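Local coordinates for hypothetical protein AF1432 (Archaeoglobus fulgidus, PDB 1YNB) that probably catalyses the hydrolysis of 2'-deoxyribonucleoside 5'-phosphates to deoxynucleosides and phosphate, as a metal-dependent HD-domain hydrolase, at residues 26-31 / 133-138; 40-45 / 122-127; 126-131 / 143-148. All blocks are in the same frame, centred on the assembly; numbering follows the deposited sequence.

Contact 1: residues 26-31 / 133-138; sequences SGWLKL and VEYSQQ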
# COMPACT_ATOMS: atom_id res chain seq x y z
N SER A 26 3.90 -14.76 -10.61
CA SER A 26 3.40 -15.23 -11.92
C SER A 26 2.20 -16.11 -12.05
O SER A 26 1.54 -16.07 -13.12
CB SER A 26 4.55 -15.89 -12.70
OG SER A 26 4.97 -17.06 -12.01
N GLY A 27 1.93 -16.93 -11.04
CA GLY A 27 0.81 -17.85 -11.04
C GLY A 27 -0.52 -17.16 -11.23
O GLY A 27 -1.47 -17.73 -11.81
N TRP A 28 -0.61 -15.91 -10.76
CA TRP A 28 -1.85 -15.16 -10.92
C TRP A 28 -2.16 -14.64 -12.31
O TRP A 28 -3.33 -14.40 -12.62
CB TRP A 28 -1.87 -13.94 -10.04
CG TRP A 28 -1.54 -14.22 -8.57
CD1 TRP A 28 -0.46 -13.75 -7.89
CD2 TRP A 28 -2.30 -15.02 -7.66
NE1 TRP A 28 -0.49 -14.21 -6.58
CE2 TRP A 28 -1.61 -14.99 -6.41
CE3 TRP A 28 -3.48 -15.77 -7.75
CZ2 TRP A 28 -2.07 -15.68 -5.30
CZ3 TRP A 28 -3.95 -16.46 -6.64
CH2 TRP A 28 -3.24 -16.41 -5.42
N LEU A 29 -1.14 -14.41 -13.12
CA LEU A 29 -1.33 -13.85 -14.44
C LEU A 29 -2.26 -14.65 -15.33
O LEU A 29 -3.04 -14.06 -16.07
CB LEU A 29 0.01 -13.68 -15.15
CG LEU A 29 1.00 -12.76 -14.40
CD1 LEU A 29 2.39 -12.96 -14.99
CD2 LEU A 29 0.54 -11.32 -14.50
N LYS A 30 -2.15 -15.98 -15.28
CA LYS A 30 -3.01 -16.80 -16.13
C LYS A 30 -4.47 -16.75 -15.71
O LYS A 30 -5.37 -17.12 -16.50
CB LYS A 30 -2.51 -18.25 -16.19
CG LYS A 30 -2.60 -19.00 -14.92
CD LYS A 30 -1.92 -20.36 -15.09
CE LYS A 30 -1.92 -21.16 -13.79
NZ LYS A 30 -1.23 -20.42 -12.65
N LEU A 31 -4.74 -16.28 -14.49
CA LEU A 31 -6.12 -16.14 -14.03
C LEU A 31 -6.70 -14.82 -14.51
O LEU A 31 -7.86 -14.52 -14.21
CB LEU A 31 -6.21 -16.17 -12.52
CG LEU A 31 -6.30 -17.53 -11.83
CD1 LEU A 31 -5.09 -18.33 -12.21
CD2 LEU A 31 -6.39 -17.34 -10.30
N VAL A 133 -7.69 -16.26 -1.15
CA VAL A 133 -8.99 -15.88 -0.63
C VAL A 133 -9.28 -14.44 -1.02
O VAL A 133 -10.42 -14.13 -1.40
CB VAL A 133 -9.05 -16.02 0.90
CG1 VAL A 133 -10.28 -15.33 1.49
CG2 VAL A 133 -9.12 -17.52 1.26
N GLU A 134 -8.27 -13.57 -0.93
CA GLU A 134 -8.48 -12.14 -1.27
C GLU A 134 -8.77 -11.98 -2.77
O GLU A 134 -9.67 -11.22 -3.15
CB GLU A 134 -7.23 -11.32 -0.89
CG GLU A 134 -7.13 -11.24 0.62
CD GLU A 134 -5.70 -11.08 1.17
OE1 GLU A 134 -5.58 -11.05 2.42
OE2 GLU A 134 -4.73 -10.97 0.38
N TYR A 135 -8.03 -12.69 -3.61
CA TYR A 135 -8.26 -12.57 -5.05
C TYR A 135 -9.54 -13.27 -5.53
O TYR A 135 -10.05 -12.94 -6.62
CB TYR A 135 -7.07 -13.12 -5.84
CG TYR A 135 -5.85 -12.20 -5.92
CD1 TYR A 135 -5.98 -10.80 -5.87
CD2 TYR A 135 -4.59 -12.72 -6.16
CE1 TYR A 135 -4.88 -9.96 -6.07
CE2 TYR A 135 -3.47 -11.90 -6.35
CZ TYR A 135 -3.62 -10.52 -6.31
OH TYR A 135 -2.56 -9.69 -6.50
N SER A 136 -10.04 -14.21 -4.74
CA SER A 136 -11.25 -14.96 -5.12
C SER A 136 -12.45 -14.04 -5.27
O SER A 136 -13.40 -14.37 -6.00
CB SER A 136 -11.56 -16.07 -4.10
OG SER A 136 -12.11 -15.55 -2.90
N GLN A 137 -12.38 -12.86 -4.65
CA GLN A 137 -13.46 -11.88 -4.74
C GLN A 137 -13.51 -11.23 -6.14
O GLN A 137 -14.54 -10.63 -6.51
CB GLN A 137 -13.28 -10.80 -3.66
CG GLN A 137 -12.80 -11.36 -2.30
CD GLN A 137 -13.76 -12.38 -1.68
OE1 GLN A 137 -13.36 -13.50 -1.34
NE2 GLN A 137 -15.02 -11.99 -1.52
N GLN A 138 -12.42 -11.36 -6.91
CA GLN A 138 -12.28 -10.83 -8.28
C GLN A 138 -12.43 -11.94 -9.29
O GLN A 138 -13.12 -11.79 -10.32
CB GLN A 138 -10.90 -10.27 -8.55
CG GLN A 138 -10.58 -8.90 -8.05
CD GLN A 138 -9.05 -8.65 -8.10
OE1 GLN A 138 -8.40 -8.73 -9.17
NE2 GLN A 138 -8.48 -8.37 -6.94

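Contact 2: residues 40-45 / 122-127; sequences AEHNFR and DADKLE. Unlike the reference sequence in segment 40-45: Asn-43 (reference Ser).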
# COMPACT_ATOMS: atom_id res chain seq x y z
N ALA A 40 8.21 -9.26 -3.96
CA ALA A 40 8.46 -8.41 -2.77
C ALA A 40 7.24 -8.35 -1.82
O ALA A 40 7.39 -8.48 -0.58
CB ALA A 40 8.84 -6.97 -3.23
N GLU A 41 6.03 -8.10 -2.35
CA GLU A 41 4.84 -8.04 -1.50
C GLU A 41 4.51 -9.40 -0.85
O GLU A 41 4.08 -9.46 0.31
CB GLU A 41 3.65 -7.52 -2.33
CG GLU A 41 3.85 -6.02 -2.65
CD GLU A 41 2.91 -5.50 -3.73
OE1 GLU A 41 2.47 -6.32 -4.57
OE2 GLU A 41 2.64 -4.28 -3.75
N HIS A 42 4.68 -10.49 -1.61
CA HIS A 42 4.47 -11.84 -1.06
C HIS A 42 5.45 -12.06 0.15
O HIS A 42 5.03 -12.49 1.21
CB HIS A 42 4.76 -12.90 -2.14
CG HIS A 42 4.95 -14.29 -1.61
ND1 HIS A 42 3.98 -14.95 -0.91
CD2 HIS A 42 6.01 -15.13 -1.68
CE1 HIS A 42 4.42 -16.15 -0.56
NE2 HIS A 42 5.66 -16.29 -1.02
N ASN A 43 6.74 -11.75 -0.04
CA ASN A 43 7.77 -11.94 1.01
C ASN A 43 7.49 -11.07 2.24
O ASN A 43 7.71 -11.47 3.39
CB ASN A 43 9.14 -11.55 0.49
CG ASN A 43 9.60 -12.43 -0.65
OD1 ASN A 43 10.36 -11.97 -1.51
ND2 ASN A 43 9.17 -13.68 -0.65
N PHE A 44 7.03 -9.85 1.98
CA PHE A 44 6.67 -8.94 3.06
C PHE A 44 5.67 -9.58 3.98
O PHE A 44 5.89 -9.68 5.19
CB PHE A 44 6.06 -7.63 2.48
CG PHE A 44 5.39 -6.76 3.52
CD1 PHE A 44 6.17 -6.01 4.44
CD2 PHE A 44 3.99 -6.68 3.59
CE1 PHE A 44 5.54 -5.23 5.40
CE2 PHE A 44 3.35 -5.89 4.57
CZ PHE A 44 4.16 -5.15 5.48
N ARG A 45 4.52 -9.99 3.42
CA ARG A 45 3.53 -10.55 4.31
C ARG A 45 3.91 -11.93 4.82
O ARG A 45 3.55 -12.27 5.95
CB ARG A 45 2.13 -10.57 3.67
CG ARG A 45 1.07 -11.01 4.66
CD ARG A 45 -0.34 -10.64 4.29
NE ARG A 45 -0.76 -11.26 3.02
CZ ARG A 45 -2.02 -11.25 2.58
NH1 ARG A 45 -2.97 -10.68 3.30
NH2 ARG A 45 -2.32 -11.78 1.40
N ASP A 122 5.82 -22.85 5.95
CA ASP A 122 4.40 -22.71 6.26
C ASP A 122 3.91 -21.28 5.94
O ASP A 122 2.78 -21.08 5.45
CB ASP A 122 4.12 -22.97 7.73
CG ASP A 122 3.83 -24.46 8.05
OD1 ASP A 122 3.91 -25.35 7.16
OD2 ASP A 122 3.50 -24.72 9.21
N ALA A 123 4.74 -20.29 6.25
CA ALA A 123 4.35 -18.88 6.01
C ALA A 123 4.16 -18.58 4.52
O ALA A 123 3.26 -17.82 4.16
CB ALA A 123 5.40 -17.91 6.64
N ASP A 124 5.03 -19.15 3.69
CA ASP A 124 5.01 -19.01 2.23
C ASP A 124 3.65 -19.52 1.75
O ASP A 124 2.92 -18.83 1.03
CB ASP A 124 6.14 -19.86 1.63
CG ASP A 124 6.13 -19.91 0.11
OD1 ASP A 124 6.59 -20.92 -0.46
OD2 ASP A 124 5.67 -18.94 -0.55
N LYS A 125 3.31 -20.73 2.15
CA LYS A 125 2.01 -21.33 1.75
C LYS A 125 0.78 -20.62 2.36
O LYS A 125 -0.27 -20.49 1.72
CB LYS A 125 1.98 -22.81 2.16
CG LYS A 125 3.04 -23.63 1.48
CD LYS A 125 2.88 -25.07 1.95
CE LYS A 125 4.17 -25.85 1.91
NZ LYS A 125 3.99 -27.02 2.85
N LEU A 126 0.87 -20.20 3.61
CA LEU A 126 -0.25 -19.51 4.22
C LEU A 126 -0.45 -18.16 3.53
O LEU A 126 -1.60 -17.72 3.38
CB LEU A 126 -0.04 -19.22 5.71
CG LEU A 126 -0.74 -20.07 6.76
CD1 LEU A 126 -0.57 -19.36 8.12
CD2 LEU A 126 -2.25 -20.25 6.46
N GLU A 127 0.64 -17.47 3.20
CA GLU A 127 0.53 -16.15 2.55
C GLU A 127 -0.26 -16.35 1.22
O GLU A 127 -1.18 -15.55 0.86
CB GLU A 127 1.91 -15.57 2.27
CG GLU A 127 1.92 -14.03 2.07
CD GLU A 127 1.27 -13.55 0.75
OE1 GLU A 127 1.53 -14.17 -0.32
OE2 GLU A 127 0.53 -12.54 0.80

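Contact 3: residues 126-131 / 143-148; sequences LELAFQ and IRFAEN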
# COMPACT_ATOMS: atom_id res chain seq x y z
N LEU A 126 0.87 -20.20 3.61
CA LEU A 126 -0.25 -19.51 4.22
C LEU A 126 -0.45 -18.16 3.53
O LEU A 126 -1.60 -17.72 3.38
CB LEU A 126 -0.04 -19.22 5.71
CG LEU A 126 -0.74 -20.07 6.76
CD1 LEU A 126 -0.57 -19.36 8.12
CD2 LEU A 126 -2.25 -20.25 6.46
N GLU A 127 0.64 -17.47 3.20
CA GLU A 127 0.53 -16.15 2.55
C GLU A 127 -0.26 -16.35 1.22
O GLU A 127 -1.18 -15.55 0.86
CB GLU A 127 1.91 -15.57 2.27
CG GLU A 127 1.92 -14.03 2.07
CD GLU A 127 1.27 -13.55 0.75
OE1 GLU A 127 1.53 -14.17 -0.32
OE2 GLU A 127 0.53 -12.54 0.80
N LEU A 128 0.13 -17.37 0.49
CA LEU A 128 -0.54 -17.71 -0.78
C LEU A 128 -2.01 -17.99 -0.55
O LEU A 128 -2.87 -17.49 -1.31
CB LEU A 128 0.13 -18.94 -1.43
CG LEU A 128 -0.56 -19.54 -2.67
CD1 LEU A 128 -0.50 -18.56 -3.86
CD2 LEU A 128 0.20 -20.77 -3.03
N ALA A 129 -2.36 -18.77 0.48
CA ALA A 129 -3.77 -19.05 0.77
C ALA A 129 -4.53 -17.75 1.09
O ALA A 129 -5.64 -17.55 0.63
CB ALA A 129 -3.91 -20.07 1.95
N PHE A 130 -3.94 -16.87 1.90
CA PHE A 130 -4.63 -15.60 2.19
C PHE A 130 -4.84 -14.78 0.89
O PHE A 130 -5.93 -14.21 0.69
CB PHE A 130 -3.80 -14.71 3.15
CG PHE A 130 -4.14 -14.92 4.59
CD1 PHE A 130 -3.62 -16.01 5.29
CD2 PHE A 130 -4.99 -14.04 5.24
CE1 PHE A 130 -3.96 -16.20 6.67
CE2 PHE A 130 -5.34 -14.20 6.57
CZ PHE A 130 -4.81 -15.30 7.30
N GLN A 131 -3.82 -14.76 0.03
CA GLN A 131 -3.89 -13.98 -1.21
C GLN A 131 -4.91 -14.64 -2.16
O GLN A 131 -5.59 -13.95 -2.94
CB GLN A 131 -2.53 -13.86 -1.87
CG GLN A 131 -2.53 -12.90 -3.09
CD GLN A 131 -2.99 -11.47 -2.76
OE1 GLN A 131 -2.23 -10.68 -2.18
NE2 GLN A 131 -4.23 -11.12 -3.16
N ILE A 143 -9.47 -19.07 -5.52
CA ILE A 143 -9.62 -19.83 -4.28
C ILE A 143 -8.90 -21.17 -4.31
O ILE A 143 -8.62 -21.73 -3.25
CB ILE A 143 -11.13 -20.06 -3.89
CG1 ILE A 143 -11.25 -20.44 -2.41
CG2 ILE A 143 -11.78 -21.16 -4.75
CD1 ILE A 143 -10.93 -19.28 -1.47
N ARG A 144 -8.58 -21.68 -5.50
CA ARG A 144 -7.90 -22.96 -5.57
C ARG A 144 -6.50 -22.88 -4.97
O ARG A 144 -5.97 -23.90 -4.50
CB ARG A 144 -7.77 -23.45 -7.02
CG ARG A 144 -9.08 -23.83 -7.71
CD ARG A 144 -9.91 -24.78 -6.88
NE ARG A 144 -10.97 -25.42 -7.65
CZ ARG A 144 -11.90 -24.78 -8.37
NH1 ARG A 144 -11.91 -23.45 -8.42
NH2 ARG A 144 -12.80 -25.48 -9.05
N PHE A 145 -5.88 -21.71 -5.04
CA PHE A 145 -4.54 -21.55 -4.47
C PHE A 145 -4.59 -21.62 -2.94
O PHE A 145 -3.54 -21.69 -2.29
CB PHE A 145 -3.90 -20.21 -4.91
CG PHE A 145 -3.48 -20.15 -6.37
CD1 PHE A 145 -2.16 -20.40 -6.75
CD2 PHE A 145 -4.39 -19.77 -7.35
CE1 PHE A 145 -1.74 -20.27 -8.08
CE2 PHE A 145 -3.99 -19.63 -8.69
CZ PHE A 145 -2.66 -19.87 -9.06
N ALA A 146 -5.77 -21.56 -2.35
CA ALA A 146 -5.91 -21.64 -0.91
C ALA A 146 -6.45 -22.99 -0.48
O ALA A 146 -6.65 -23.20 0.70
CB ALA A 146 -6.83 -20.55 -0.40
N GLU A 147 -6.75 -23.86 -1.44
CA GLU A 147 -7.31 -25.18 -1.14
C GLU A 147 -6.25 -26.28 -1.13
O GLU A 147 -5.25 -26.22 -1.84
CB GLU A 147 -8.43 -25.52 -2.16
CG GLU A 147 -9.65 -24.60 -2.00
CD GLU A 147 -10.79 -24.80 -3.02
OE1 GLU A 147 -10.52 -25.34 -4.10
OE2 GLU A 147 -11.93 -24.37 -2.72
N ASN A 148 -6.52 -27.30 -0.31
CA ASN A 148 -5.62 -28.46 -0.19
C ASN A 148 -4.19 -28.02 0.11
O ASN A 148 -3.22 -28.49 -0.53
CB ASN A 148 -5.64 -29.28 -1.48
CG ASN A 148 -7.04 -29.47 -2.03
OD1 ASN A 148 -7.96 -29.91 -1.32
ND2 ASN A 148 -7.22 -29.15 -3.32

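Contact 1: residues 26-31 / 133-138
Trp-28 and Tyr-135 meet in a T-shaped stack, the edge of the tyrosine driven into a face of the indole. The planes stand at 81°, and the centroids of the six-membered indole ring and the tyrosine ring lie 4.8 Å apart. It is the CD2-CE2 side of the tyrosine that does the touching: CD2 of Tyr-135 is 3.6 Å from CD2 of Trp-28, and CE2 of Tyr-135 approaches CE2 of Trp-28 equally closely, at 3.6 Å. The CG of Trp-28 lies anti to the carbonyl carbon and beside the backbone N (chi1 -51°), and the indole thereby reaches out from its turn toward the helix and lays that face across the incoming edge. Both polar ends are anchored on one residue, since NE1 of Trp-28 bonds to OE1 of Glu-37 and the hydroxyl of Tyr-135 to the backbone N of Glu-37. Leu-128 and Gln-131 also pack against the indole.

Away from this pair the segments separate. Leu-29 and Lys-30 lie on the exposed side of the turn, where NZ of Lys-30 folds back to O of Gly-27 at 2.8 Å, in the carbonyl plane and on a lone pair. Across the way, OG of Ser-136 turns back onto O of Val-133, 2.7 Å away and tilted from the carbonyl plane. Replacing the indole by the methyl of an alanine is likely to leave the edge of Tyr-135 facing a gap and OE1 of Glu-37 without its N-H partner. The aromatic pair joins the loop between helices 8-18 and 39-56 to the C-terminal part of helix 117-135, within the all-helical fold of an HD-domain protein.

Contact 2: residues 40-45 / 122-127
His-42 and Glu-127 share a short, nearly straight hydrogen bond, from ND1 of His-42 to OE1 of Glu-127 at 2.6 Å and 173°. The acceptor lies in the imidazole plane, whereas the ring meets OE1 from above the plane of the carboxylate. With CG anti to the backbone N (chi1 164°), the imidazole swings out between the two helices, so that its other nitrogen faces Asp-124. There NE2 of His-42 makes a weak, bent bond of 2.7 Å to OD2 of Asp-124, at only 128°.

The second oxygen of Glu-127 is gripped by Arg-45. The guanidinium comes side-on and in its own plane, placing two nitrogens on a single atom: NE of Arg-45 is 2.9 Å from OE2 of Glu-127 and uses the anti lone pair, while NH2 of Arg-45 reaches the same OE2 at 3.0 Å from above the carboxylate plane. Held at both oxygens, the carboxylate has little freedom to turn, which is consistent with Arg-45 acting in a second shell to position the group that holds His-42. Farther out, NH2 of Arg-45 forms a salt bridge with Glu-134, and Lys-21 of the third subunit adds another to OE2 of Glu-127. NH1 of Arg-45 bonds to O of Ile-14, also of the third subunit, tying the network to the assembly interface.

His-42 and Asp-124 converge with His-74 and Asp-75 in a pattern consistent with the metal site of HD-domain hydrolases, although no metal is bound to them here. If they do serve as ligands, Glu-127 would fix the imidazole through ND1 and present NE2 toward the site, where coordination would be likely to replace the weak bond to Asp-124.

Contact 3: residues 126-131 / 143-148
Ala-129 and Ala-146 bring the two backbones to within 3.8 Å, measured between their CA atoms, a closeness that small side chains on both sides permit. The methyls touch, CB of Ala-129 lying 3.8 Å from CB of Ala-146, and CB of Ala-146 also presses on the main chain, 3.4 Å from O of Ala-129. Residues 143-146 belong to a 3-10 segment that begins earlier in the chain, with N of Ala-146 bonded to O of Ile-143, in the connection that leads from helix 117-135 to helix 154-166 of this HD-domain protein; the segment folds back against the helix it has just left. At its last residue, O of Ala-146 takes a hydrogen bond from the hydroxyl of Tyr-160. Next to the alanines, Leu-128 packs against Phe-145. A chi1 of 173° turns the CG of Leu-128 away from its own N and brings it to 3.7 Å from O of Phe-145, while its branch CD1 comes to 3.8 Å from CD1 of Phe-145 and also rests near CB of the same residue. The leucine meets the ring at a slant. Phe-145 carries its ring onward from the helix to meet the indole of Trp-28 with planes at about 45°, and touches Leu-31 and Lys-86 as well.

Helix 117-135 supplies one side of all three contacts. Contact 2 holds His-42 and Asp-124 of the putative metal site; its centre is about 15 Å from that of contact 1 and about 11 Å from that of contact 3. Contacts 1 and 2 are joined by a salt bridge of 2.7 Å between OE2 of Glu-134 and NH2 of Arg-45. Contacts 1 and 3, with centres about 10 Å apart, merge into one apolar cluster: CZ3 of Trp-28 lies 3.4 Å from CD2 of Phe-145, and CZ2 of Trp-28 lies 3.6 Å from CD1 of Leu-128. Contacts 2 and 3 share Leu-126 and Glu-127, and both reach the third subunit.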